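Local coordinates for glycosyl hydrolase 25 (Streptococcus pneumoniae, PDB 4FF5), which probably hydrolyses glycosidic bonds as a family 25 glycosyl hydrolase, and is a virulence factor that participates in host-cell invasion, at residues G183-V188 with I228-S233; E43-K48 with K113-V118; I79-S84 with N92-I97; V138-A143 with A172-L177. All blocks are in the same frame, centred on the assembly; numbering follows the deposited sequence.

Contact 1. Residues G183-V188 with I228-S233; sequences GIYVGV and IHQYTS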
loop_
_atom_site.group_PDB
_atom_site.type_symbol
_atom_site.label_atom_id
_atom_site.label_comp_id
_atom_site.label_asym_id
_atom_site.label_seq_id
_atom_site.Cartn_x
_atom_site.Cartn_y
_atom_site.Cartn_z
ATOM N N GLY A 183 -1.950 -0.707 8.599
ATOM C CA GLY A 183 -1.803 -2.095 8.188
ATOM C C GLY A 183 -0.363 -2.402 7.889
ATOM O O GLY A 183 0.461 -1.487 7.737
ATOM N N ILE A 184 -0.044 -3.691 7.815
ATOM C CA ILE A 184 1.331 -4.109 7.490
ATOM C C ILE A 184 1.350 -4.999 6.236
ATOM O O ILE A 184 0.578 -5.919 6.120
ATOM C CB ILE A 184 2.042 -4.826 8.687
ATOM C CG1 ILE A 184 3.473 -5.228 8.271
ATOM C CG2 ILE A 184 1.220 -6.044 9.156
ATOM C CD1 ILE A 184 4.356 -5.705 9.416
ATOM N N TYR A 185 2.224 -4.658 5.288
ATOM C CA TYR A 185 2.572 -5.516 4.173
ATOM C C TYR A 185 3.888 -6.246 4.497
ATOM O O TYR A 185 4.912 -5.620 4.808
ATOM C CB TYR A 185 2.711 -4.651 2.920
ATOM C CG TYR A 185 3.354 -5.279 1.696
ATOM C CD1 TYR A 185 2.580 -5.716 0.634
ATOM C CD2 TYR A 185 4.748 -5.396 1.592
ATOM C CE1 TYR A 185 3.171 -6.232 -0.516
ATOM C CE2 TYR A 185 5.345 -5.921 0.449
ATOM C CZ TYR A 185 4.563 -6.340 -0.588
ATOM O OH TYR A 185 5.178 -6.855 -1.721
ATOM N N VAL A 186 3.848 -7.576 4.442
ATOM C CA VAL A 186 5.049 -8.368 4.743
ATOM C C VAL A 186 4.935 -9.758 4.103
ATOM O O VAL A 186 3.852 -10.347 4.091
ATOM C CB VAL A 186 5.311 -8.409 6.284
ATOM C CG1 VAL A 186 4.168 -9.058 7.066
ATOM C CG2 VAL A 186 6.654 -9.068 6.612
ATOM N N GLY A 187 6.036 -10.267 3.556
ATOM C CA GLY A 187 6.031 -11.637 3.004
ATOM C C GLY A 187 5.999 -12.651 4.142
ATOM O O GLY A 187 6.407 -12.348 5.282
ATOM N N VAL A 188 5.524 -13.866 3.853
ATOM C CA VAL A 188 5.364 -14.873 4.905
ATOM C C VAL A 188 6.728 -15.288 5.500
ATOM O O VAL A 188 6.900 -15.362 6.735
ATOM C CB VAL A 188 4.595 -16.110 4.389
ATOM C CG1 VAL A 188 4.626 -17.216 5.436
ATOM C CG2 VAL A 188 3.152 -15.723 4.051
ATOM N N ILE A 228 -5.678 -8.785 2.205
ATOM C CA ILE A 228 -5.391 -8.401 0.820
ATOM C C ILE A 228 -4.068 -9.056 0.377
ATOM O O ILE A 228 -3.144 -9.221 1.172
ATOM C CB ILE A 228 -5.440 -6.846 0.660
ATOM C CG1 ILE A 228 -5.151 -6.403 -0.789
ATOM C CG2 ILE A 228 -4.587 -6.144 1.719
ATOM C CD1 ILE A 228 -5.620 -4.990 -1.116
ATOM N N HIS A 229 -4.039 -9.453 -0.891
ATOM C CA HIS A 229 -2.991 -10.276 -1.477
ATOM C C HIS A 229 -2.418 -9.599 -2.695
ATOM O O HIS A 229 -3.122 -9.323 -3.681
ATOM C CB HIS A 229 -3.581 -11.653 -1.797
ATOM C CG HIS A 229 -2.737 -12.518 -2.708
ATOM N ND1 HIS A 229 -3.289 -13.431 -3.535
ATOM C CD2 HIS A 229 -1.346 -12.608 -2.888
ATOM C CE1 HIS A 229 -2.319 -14.055 -4.224
ATOM N NE2 HIS A 229 -1.130 -13.561 -3.824
ATOM N N GLN A 230 -1.126 -9.311 -2.642
ATOM C CA GLN A 230 -0.441 -8.783 -3.799
ATOM C C GLN A 230 -0.011 -9.949 -4.689
ATOM O O GLN A 230 0.925 -10.679 -4.340
ATOM C CB GLN A 230 0.780 -7.995 -3.370
ATOM C CG GLN A 230 1.318 -7.116 -4.497
ATOM C CD GLN A 230 2.581 -6.413 -4.079
ATOM O OE1 GLN A 230 3.618 -7.069 -3.830
ATOM N NE2 GLN A 230 2.535 -5.071 -4.037
ATOM N N TYR A 231 -0.686 -10.145 -5.823
ATOM C CA TYR A 231 -0.494 -11.409 -6.551
ATOM C C TYR A 231 0.497 -11.401 -7.721
ATOM O O TYR A 231 0.893 -12.464 -8.201
ATOM C CB TYR A 231 -1.836 -12.044 -6.956
ATOM C CG TYR A 231 -2.638 -11.335 -8.048
ATOM C CD1 TYR A 231 -2.318 -11.487 -9.395
ATOM C CD2 TYR A 231 -3.753 -10.558 -7.718
ATOM C CE1 TYR A 231 -3.067 -10.865 -10.397
ATOM C CE2 TYR A 231 -4.516 -9.938 -8.705
ATOM C CZ TYR A 231 -4.181 -10.103 -10.031
ATOM O OH TYR A 231 -4.954 -9.483 -10.995
ATOM N N THR A 232 0.882 -10.210 -8.188
ATOM C CA THR A 232 1.863 -10.084 -9.265
ATOM C C THR A 232 2.484 -8.685 -9.247
ATOM O O THR A 232 1.876 -7.737 -8.731
ATOM C CB THR A 232 1.236 -10.389 -10.660
ATOM O OG1 THR A 232 2.258 -10.439 -11.647
ATOM C CG2 THR A 232 0.191 -9.338 -11.057
ATOM N N SER A 233 3.701 -8.574 -9.773
ATOM C CA SER A 233 4.314 -7.272 -10.051
ATOM C C SER A 233 4.280 -6.958 -11.550
ATOM O O SER A 233 4.838 -5.950 -11.992
ATOM C CB SER A 233 5.755 -7.232 -9.523
ATOM O OG SER A 233 6.632 -8.058 -10.282
#
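Tyr185 and Gln230 meet from strands 182-186 and 228-232, which run parallel with strand 203-207 between them and whose closest CA atoms, those of Tyr185 and Ile228, are still 9.1 Å apart. The backbones therefore do not pair, and two long side chains span the gap. Each points toward the other segment. Tyr185 holds CG anti to its own N (chi1 167°), which swings the ring across the intervening strand. Gln230 is extended and crosses the tyrosine at about a right angle. Tyr185 OH donates to Gln230 OE1 at 2.6 Å. OE1 lies near the plane of the ring, at its edge. On the acceptor side the hydroxyl stands above the amide plane, 37° out of it. The ring is also packed edge-to-face against Trp205.

Gln230 OE1 takes a second hydrogen bond from Tyr209 OH, and NE2 is bonded to Asp56 OD1. Both ends of the buried amide are thus satisfied, and its flip is fixed. Asp154 and Glu156 touch Tyr185, while Asp245 touches Gln230. Such a cluster of acidic groups around a TIM-barrel interior is consistent with the active-site region of family 25 hydrolases. Tyr185 and Tyr209 fix this amide, which probably helps position Asp56.

Contact 2. Residues E43-K48 with K113-V118; sequences EAQALK and KRNVPV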
loop_
_atom_site.group_PDB
_atom_site.type_symbol
_atom_site.label_atom_id
_atom_site.label_comp_id
_atom_site.label_asym_id
_atom_site.label_seq_id
_atom_site.Cartn_x
_atom_site.Cartn_y
_atom_site.Cartn_z
ATOM N N GLU A 43 -18.910 5.443 -2.562
ATOM C CA GLU A 43 -19.277 4.119 -2.103
ATOM C C GLU A 43 -20.029 3.339 -3.187
ATOM O O GLU A 43 -19.741 2.165 -3.406
ATOM C CB GLU A 43 -20.049 4.210 -0.773
ATOM C CG GLU A 43 -19.205 4.853 0.331
ATOM C CD GLU A 43 -19.921 5.061 1.660
ATOM O OE1 GLU A 43 -21.169 5.067 1.718
ATOM O OE2 GLU A 43 -19.202 5.231 2.667
ATOM N N ALA A 44 -20.946 4.000 -3.898
ATOM C CA ALA A 44 -21.732 3.327 -4.949
ATOM C C ALA A 44 -20.843 2.912 -6.135
ATOM O O ALA A 44 -21.009 1.836 -6.700
ATOM C CB ALA A 44 -22.880 4.219 -5.424
ATOM N N GLN A 45 -19.891 3.767 -6.484
ATOM C CA GLN A 45 -18.921 3.466 -7.545
ATOM C C GLN A 45 -18.019 2.285 -7.188
ATOM O O GLN A 45 -17.721 1.431 -8.029
ATOM C CB GLN A 45 -18.086 4.703 -7.860
ATOM C CG GLN A 45 -17.071 4.505 -8.977
ATOM C CD GLN A 45 -16.285 5.764 -9.252
ATOM O OE1 GLN A 45 -16.859 6.845 -9.369
ATOM N NE2 GLN A 45 -14.964 5.636 -9.355
ATOM N N ALA A 46 -17.611 2.235 -5.923
ATOM C CA ALA A 46 -16.825 1.138 -5.397
ATOM C C ALA A 46 -17.603 -0.184 -5.345
ATOM O O ALA A 46 -17.033 -1.249 -5.603
ATOM C CB ALA A 46 -16.296 1.498 -4.016
ATOM N N LEU A 47 -18.884 -0.134 -4.986
ATOM C CA LEU A 47 -19.691 -1.347 -5.014
ATOM C C LEU A 47 -19.718 -1.817 -6.464
ATOM O O LEU A 47 -19.405 -2.969 -6.742
ATOM C CB LEU A 47 -21.100 -1.107 -4.468
ATOM N N LYS A 48 -20.031 -0.890 -7.369
ATOM C CA LYS A 48 -20.067 -1.115 -8.823
ATOM C C LYS A 48 -18.778 -1.714 -9.416
ATOM O O LYS A 48 -18.837 -2.515 -10.350
ATOM C CB LYS A 48 -20.397 0.200 -9.544
ATOM C CG LYS A 48 -20.759 0.051 -11.016
ATOM C CD LYS A 48 -21.030 1.401 -11.667
ATOM C CE LYS A 48 -21.317 1.258 -13.152
ATOM N N LYS A 113 -9.921 12.525 -7.496
ATOM C CA LYS A 113 -10.827 13.378 -8.275
ATOM C C LYS A 113 -11.743 12.525 -9.143
ATOM O O LYS A 113 -12.813 12.969 -9.534
ATOM C CB LYS A 113 -10.052 14.388 -9.118
ATOM C CG LYS A 113 -9.369 13.819 -10.352
ATOM N N ARG A 114 -11.340 11.280 -9.391
ATOM C CA ARG A 114 -12.150 10.349 -10.182
ATOM C C ARG A 114 -12.877 9.338 -9.284
ATOM O O ARG A 114 -13.320 8.280 -9.742
ATOM C CB ARG A 114 -11.297 9.685 -11.267
ATOM C CG ARG A 114 -10.780 10.678 -12.308
ATOM C CD ARG A 114 -9.666 10.091 -13.162
ATOM N NE ARG A 114 -9.281 10.974 -14.268
ATOM C CZ ARG A 114 -8.431 11.993 -14.163
ATOM N NH1 ARG A 114 -7.875 12.291 -12.996
ATOM N NH2 ARG A 114 -8.136 12.730 -15.229
ATOM N N ASN A 115 -13.030 9.713 -8.010
ATOM C CA ASN A 115 -13.813 8.967 -7.020
ATOM C C ASN A 115 -13.238 7.601 -6.642
ATOM O O ASN A 115 -13.937 6.792 -6.045
ATOM C CB ASN A 115 -15.290 8.837 -7.444
ATOM C CG ASN A 115 -16.105 10.083 -7.139
ATOM O OD1 ASN A 115 -15.555 11.140 -6.843
ATOM N ND2 ASN A 115 -17.434 9.967 -7.230
ATOM N N VAL A 116 -11.980 7.343 -7.003
ATOM C CA VAL A 116 -11.291 6.108 -6.586
ATOM C C VAL A 116 -10.819 6.292 -5.153
ATOM O O VAL A 116 -10.224 7.331 -4.818
ATOM C CB VAL A 116 -10.051 5.784 -7.465
ATOM C CG1 VAL A 116 -9.381 4.475 -7.029
ATOM C CG2 VAL A 116 -10.407 5.746 -8.938
ATOM N N PRO A 117 -11.070 5.293 -4.290
ATOM C CA PRO A 117 -10.508 5.439 -2.962
ATOM C C PRO A 117 -9.014 5.074 -2.970
ATOM O O PRO A 117 -8.587 4.150 -3.675
ATOM C CB PRO A 117 -11.349 4.481 -2.125
ATOM C CG PRO A 117 -11.761 3.417 -3.080
ATOM C CD PRO A 117 -11.908 4.084 -4.412
ATOM N N VAL A 118 -8.239 5.817 -2.185
ATOM C CA VAL A 118 -6.795 5.742 -2.243
ATOM C C VAL A 118 -6.260 5.628 -0.826
ATOM O O VAL A 118 -6.619 6.420 0.055
ATOM C CB VAL A 118 -6.200 7.019 -2.898
ATOM C CG1 VAL A 118 -4.676 6.954 -2.936
ATOM C CG2 VAL A 118 -6.759 7.207 -4.302
#
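Gln45 reaches from helix 39-48 across to Arg114 and Asn115, in the loop that follows helix 104-112. Its side chain is fully extended, with CG anti to the backbone N (chi1 -178°), and this carries the amide straight out from the helix surface. The two halves of the amide then do different things. NE2 donates to Arg114 O at 3.1 Å in a nearly straight bond, with an N-H...O angle of 173°. The acceptor lies in the plane of the glutamine amide, and the nitrogen lies in the plane of the peptide carbonyl. OE1 instead sits against the side chain of Asn115, 3.2 Å from Asn115 CB. The glutamine and asparagine chains cross at about a right angle, although their amide planes are only 25° apart.

Asn115 owes its position to the end of the preceding helix. It has a positive phi and is the C-prime residue of a Schellman motif, in which Val116 N bonds to Leu111 O and Asn115 N to Gln112 O. The turn presents the Arg114 carbonyl to helix 39-48. In this TIM-barrel family the loop leads directly into barrel strand 118-123.

The side chain of Arg114 leads away from Gln45. It forms salt bridges to Asp69 and Glu110, so its backbone and its guanidinium serve different partners. Beside the polar pair, Ala46 CB stays 5.0 Å from Pro117 CG. Phe259 of the C-terminal helix 255-263 touches both residues.

Contact 3. Residues I79-S84 with N92-I97; sequences IVRVHS and NDASFI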
loop_
_atom_site.group_PDB
_atom_site.type_symbol
_atom_site.label_atom_id
_atom_site.label_comp_id
_atom_site.label_asym_id
_atom_site.label_seq_id
_atom_site.Cartn_x
_atom_site.Cartn_y
_atom_site.Cartn_z
ATOM N N ILE A 79 -3.321 1.966 -3.879
ATOM C CA ILE A 79 -2.473 2.194 -2.730
ATOM C C ILE A 79 -1.188 2.843 -3.226
ATOM O O ILE A 79 -0.430 2.236 -3.985
ATOM C CB ILE A 79 -2.163 0.883 -1.978
ATOM C CG1 ILE A 79 -3.460 0.135 -1.630
ATOM C CG2 ILE A 79 -1.401 1.183 -0.701
ATOM C CD1 ILE A 79 -3.229 -1.102 -0.769
ATOM N N VAL A 80 -0.939 4.065 -2.767
ATOM C CA VAL A 80 0.094 4.936 -3.379
ATOM C C VAL A 80 1.318 5.096 -2.451
ATOM O O VAL A 80 1.161 5.353 -1.255
ATOM C CB VAL A 80 -0.515 6.332 -3.719
ATOM C CG1 VAL A 80 0.559 7.326 -4.185
ATOM C CG2 VAL A 80 -1.577 6.194 -4.811
ATOM N N ARG A 81 2.525 4.965 -2.990
ATOM C CA ARG A 81 3.728 5.117 -2.173
ATOM C C ARG A 81 3.989 6.584 -1.877
ATOM O O ARG A 81 4.000 7.398 -2.797
ATOM C CB ARG A 81 4.954 4.554 -2.868
ATOM C CG ARG A 81 6.125 4.427 -1.907
ATOM C CD ARG A 81 7.362 3.877 -2.595
ATOM N NE ARG A 81 8.021 4.866 -3.459
ATOM C CZ ARG A 81 9.218 4.696 -4.020
ATOM N NH1 ARG A 81 9.908 3.588 -3.786
ATOM N NH2 ARG A 81 9.740 5.637 -4.813
ATOM N N VAL A 82 4.190 6.909 -0.603
ATOM C CA VAL A 82 4.501 8.294 -0.185
ATOM C C VAL A 82 5.962 8.423 0.294
ATOM O O VAL A 82 6.643 9.438 0.062
ATOM C CB VAL A 82 3.463 8.772 0.869
ATOM C CG1 VAL A 82 3.790 10.155 1.446
ATOM C CG2 VAL A 82 2.083 8.813 0.222
ATOM N N HIS A 83 6.461 7.375 0.951
ATOM C CA HIS A 83 7.809 7.413 1.484
ATOM C C HIS A 83 8.558 6.139 1.197
ATOM O O HIS A 83 8.004 5.041 1.306
ATOM C CB HIS A 83 7.723 7.653 2.989
ATOM C CG HIS A 83 9.016 8.098 3.627
ATOM N ND1 HIS A 83 9.827 7.257 4.275
ATOM C CD2 HIS A 83 9.620 9.351 3.695
ATOM C CE1 HIS A 83 10.890 7.921 4.750
ATOM N NE2 HIS A 83 10.770 9.202 4.386
ATOM N N SER A 84 9.822 6.262 0.820
ATOM C CA SER A 84 10.747 5.153 1.074
ATOM C C SER A 84 11.857 5.494 2.058
ATOM O O SER A 84 12.520 6.543 1.956
ATOM C CB SER A 84 11.361 4.622 -0.203
ATOM O OG SER A 84 12.409 3.744 0.182
ATOM N N ASN A 92 17.476 9.140 -7.877
ATOM C CA ASN A 92 16.600 8.458 -8.855
ATOM C C ASN A 92 15.280 9.157 -9.169
ATOM O O ASN A 92 14.900 10.108 -8.492
ATOM C CB ASN A 92 16.387 6.976 -8.507
ATOM C CG ASN A 92 15.445 6.760 -7.329
ATOM O OD1 ASN A 92 14.365 7.356 -7.241
ATOM N ND2 ASN A 92 15.840 5.861 -6.432
ATOM N N ASP A 93 14.600 8.671 -10.207
ATOM C CA ASP A 93 13.419 9.328 -10.751
ATOM C C ASP A 93 12.186 9.158 -9.867
ATOM O O ASP A 93 11.199 9.870 -10.040
ATOM C CB ASP A 93 13.107 8.773 -12.143
ATOM N N ALA A 94 12.251 8.225 -8.922
ATOM C CA ALA A 94 11.060 7.838 -8.155
ATOM C C ALA A 94 10.973 8.453 -6.768
ATOM O O ALA A 94 9.889 8.532 -6.211
ATOM C CB ALA A 94 10.931 6.318 -8.077
ATOM N N SER A 95 12.094 8.899 -6.204
ATOM C CA SER A 95 12.023 9.592 -4.922
ATOM C C SER A 95 13.179 10.581 -4.686
ATOM O O SER A 95 14.249 10.448 -5.280
ATOM C CB SER A 95 11.916 8.600 -3.760
ATOM O OG SER A 95 13.134 7.915 -3.563
ATOM N N PHE A 96 12.947 11.549 -3.804
ATOM C CA PHE A 96 14.014 12.402 -3.320
ATOM C C PHE A 96 14.849 11.658 -2.295
ATOM O O PHE A 96 14.432 10.619 -1.773
ATOM C CB PHE A 96 13.451 13.703 -2.724
ATOM C CG PHE A 96 12.724 14.568 -3.737
ATOM C CD1 PHE A 96 11.348 14.443 -3.926
ATOM C CD2 PHE A 96 13.419 15.520 -4.482
ATOM C CE1 PHE A 96 10.667 15.245 -4.847
ATOM C CE2 PHE A 96 12.754 16.319 -5.404
ATOM C CZ PHE A 96 11.373 16.173 -5.603
ATOM N N ILE A 97 16.013 12.219 -1.974
ATOM C CA ILE A 97 16.953 11.616 -1.022
ATOM C C ILE A 97 16.373 11.467 0.379
ATOM O O ILE A 97 16.769 10.566 1.118
ATOM C CB ILE A 97 18.296 12.413 -0.990
ATOM C CG1 ILE A 97 19.386 11.656 -0.217
ATOM C CG2 ILE A 97 18.084 13.805 -0.421
ATOM C CD1 ILE A 97 20.783 11.939 -0.727
HETATM O O HOH W 1 12.654 5.647 -5.174
#
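Arg81 extends from strand 77-84 to the loop at Ala94 and Ser95. Its CB points toward that loop, and CG and CD continue outward in an extended line. The chain then bends at the CG-CD bond (chi3 75°), which brings NE to Asp101 in a salt bridge. The tip, NH2, makes the contact with the loop. It gives a weak hydrogen bond to Ala94 O at 3.2 Å, bent to 130°, with the oxygen at the guanidinium edge. Ala94 CB is 3.5 Å from the same nitrogen, and Ser95 CB is slightly farther away. NH2 also donates to a water at 2.9 Å. That water donates to Asn92 OD1 and is hydrogen-bonded to Ser95 OG.

Asn92 OD1 holds the loop in shape. Ala94 N donates to Asn92 OD1 at 2.8 Å, which makes an Asx turn. Ser95 N donates to Asn92 OD1 at 2.9 Å. This fold of the backbone helps set the Ala94 carbonyl before the arginine.

Trp60 touches Arg81, Asn92 and Ala94 alike. Strand 77-84 itself runs between strands 54-57 and 118-123 of the barrel. Val80 and Val82 pack on helix 104-112, and Val82 also reaches helix 129-143.

Contact 4. Residues V138-A143 with A172-L177; sequences VFYNAA and AKLASL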
loop_
_atom_site.group_PDB
_atom_site.type_symbol
_atom_site.label_atom_id
_atom_site.label_comp_id
_atom_site.label_asym_id
_atom_site.label_seq_id
_atom_site.Cartn_x
_atom_site.Cartn_y
_atom_site.Cartn_z
ATOM N N VAL A 138 7.514 11.951 8.718
ATOM C CA VAL A 138 7.616 12.433 7.334
ATOM C C VAL A 138 6.475 11.888 6.460
ATOM O O VAL A 138 5.908 12.611 5.603
ATOM C CB VAL A 138 8.995 12.056 6.724
ATOM C CG1 VAL A 138 9.065 12.374 5.231
ATOM C CG2 VAL A 138 10.126 12.761 7.468
ATOM N N PHE A 139 6.156 10.614 6.684
ATOM C CA PHE A 139 5.146 9.856 5.921
ATOM C C PHE A 139 3.773 10.372 6.285
ATOM O O PHE A 139 2.992 10.722 5.417
ATOM C CB PHE A 139 5.295 8.380 6.289
ATOM C CG PHE A 139 4.206 7.466 5.784
ATOM C CD1 PHE A 139 3.736 7.532 4.459
ATOM C CD2 PHE A 139 3.737 6.434 6.609
ATOM C CE1 PHE A 139 2.761 6.640 4.003
ATOM C CE2 PHE A 139 2.777 5.535 6.142
ATOM C CZ PHE A 139 2.299 5.630 4.836
ATOM N N TYR A 140 3.492 10.445 7.589
ATOM C CA TYR A 140 2.208 10.954 8.036
ATOM C C TYR A 140 1.945 12.388 7.563
ATOM O O TYR A 140 0.854 12.684 7.089
ATOM C CB TYR A 140 2.053 10.849 9.546
ATOM C CG TYR A 140 0.654 11.146 10.010
ATOM C CD1 TYR A 140 0.310 12.423 10.474
ATOM C CD2 TYR A 140 -0.341 10.175 9.936
ATOM C CE1 TYR A 140 -0.980 12.707 10.887
ATOM C CE2 TYR A 140 -1.636 10.451 10.341
ATOM C CZ TYR A 140 -1.942 11.711 10.821
ATOM O OH TYR A 140 -3.214 11.980 11.222
ATOM N N ASN A 141 2.934 13.264 7.713
ATOM C CA ASN A 141 2.755 14.675 7.358
ATOM C C ASN A 141 2.576 14.886 5.871
ATOM O O ASN A 141 1.865 15.798 5.458
ATOM C CB ASN A 141 3.888 15.539 7.915
ATOM C CG ASN A 141 3.892 15.588 9.436
ATOM O OD1 ASN A 141 2.896 15.240 10.085
ATOM N ND2 ASN A 141 5.022 15.998 10.020
ATOM N N ALA A 142 3.175 14.019 5.058
ATOM C CA ALA A 142 3.008 14.142 3.618
ATOM C C ALA A 142 1.657 13.587 3.124
ATOM O O ALA A 142 1.044 14.126 2.217
ATOM C CB ALA A 142 4.176 13.490 2.889
ATOM N N ALA A 143 1.174 12.529 3.767
ATOM C CA ALA A 143 0.013 11.822 3.274
ATOM C C ALA A 143 -1.297 12.301 3.893
ATOM O O ALA A 143 -2.323 12.290 3.217
ATOM C CB ALA A 143 0.173 10.321 3.528
ATOM N N ALA A 172 3.797 2.542 16.178
ATOM C CA ALA A 172 3.471 3.340 17.366
ATOM C C ALA A 172 3.541 4.844 17.097
ATOM O O ALA A 172 2.661 5.608 17.525
ATOM C CB ALA A 172 4.394 2.969 18.520
ATOM N N LYS A 173 4.590 5.280 16.400
ATOM C CA LYS A 173 4.718 6.702 16.103
ATOM C C LYS A 173 3.575 7.181 15.207
ATOM O O LYS A 173 2.963 8.230 15.462
ATOM C CB LYS A 173 6.085 7.031 15.499
ATOM C CG LYS A 173 6.288 8.515 15.189
ATOM C CD LYS A 173 6.536 9.308 16.481
ATOM C CE LYS A 173 7.000 10.720 16.160
ATOM N NZ LYS A 173 7.311 11.456 17.416
ATOM N N LEU A 174 3.258 6.397 14.175
ATOM C CA LEU A 174 2.183 6.748 13.260
ATOM C C LEU A 174 0.853 6.876 14.001
ATOM O O LEU A 174 0.101 7.824 13.778
ATOM C CB LEU A 174 2.086 5.680 12.170
ATOM C CG LEU A 174 1.338 5.962 10.880
ATOM C CD1 LEU A 174 1.864 7.237 10.234
ATOM C CD2 LEU A 174 1.478 4.777 9.935
ATOM N N ALA A 175 0.585 5.925 14.903
ATOM C CA ALA A 175 -0.630 5.954 15.744
ATOM C C ALA A 175 -0.715 7.233 16.572
ATOM O O ALA A 175 -1.741 7.922 16.568
ATOM C CB ALA A 175 -0.678 4.727 16.654
ATOM N N SER A 176 0.375 7.556 17.261
ATOM C CA SER A 176 0.442 8.734 18.120
ATOM C C SER A 176 0.260 10.055 17.349
ATOM O O SER A 176 -0.116 11.060 17.931
ATOM C CB SER A 176 1.768 8.766 18.880
ATOM O OG SER A 176 2.802 9.247 18.041
ATOM N N LEU A 177 0.549 10.048 16.048
ATOM C CA LEU A 177 0.359 11.238 15.229
ATOM C C LEU A 177 -1.083 11.360 14.760
ATOM O O LEU A 177 -1.493 12.416 14.286
ATOM C CB LEU A 177 1.310 11.259 14.025
ATOM C CG LEU A 177 2.807 11.410 14.289
ATOM C CD1 LEU A 177 3.547 11.040 13.019
ATOM C CD2 LEU A 177 3.186 12.809 14.774
HETATM O O HOH W 2 -3.572 14.052 12.670
#
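Leu174 packs against both Phe139 and Tyr140 where helix segments 138-143 and 172-177 cross at -40°, with axes 10.1 Å apart at closest approach. This is the buried part of the contact. Leu174 has CG anti to its backbone N (chi1 -163°), which turns its branches to the neighbouring helix. CD1 lies 3.7 Å from Tyr140 CB. CD2 comes within 4.1 Å of Phe139 CE2, so its two methyls are shared between two successive aromatic residues.

The Leu177 side is equally close but less buried: Tyr140 CE1 is 3.4 Å from Leu177 O. Leu177 lies over one face of the Tyr140 ring, with CB 4.1 Å from the ring centroid and 20° off its normal, a CH-pi contact. The two side chains slide past each other in opposite directions, and Leu177 CD1 rests 3.8 Å from Tyr140 CB. Beyond the ring a water bridges the helices. It lies at the ring edge, 2.6 Å from Tyr140 OH, and donates to Leu177 O at 3.1 Å. The tyrosine thus keeps its carbon framework against leucines and its hydroxyl at a hydrated edge.

Both helices belong to successive beta-alpha-beta crossovers around the barrel. Helix 129-143 links strands 118-123 and 151-155, and helix 163-177 links 151-155 to 182-186. Phe139 packs inward on Val120 and Ala122 of strand 118-123, while the Tyr140 ring meets Tyr151 of strand 151-155.

Overall arrangement
From the N terminus, helix 39-48 opens contact 2, which closes 65 residues on at the loop before strand 118-123. Contact 3 is nested inside that span and closes a short loop after strand 77-84. The two touch through Val118 and Val80 on adjacent strands. Contact 4 follows in series and joins two neighbouring outer helices. It meets contact 3 where Val82 and His83 face helix 129-143. Contact 1 comes last, with no crossing of the others. It ties strands 182-186 and 228-232 within the barrel, on the opposite side of the chain's centre from contact 4. Contacts 1 and 3 share the sheet, their centres about 18 Å apart.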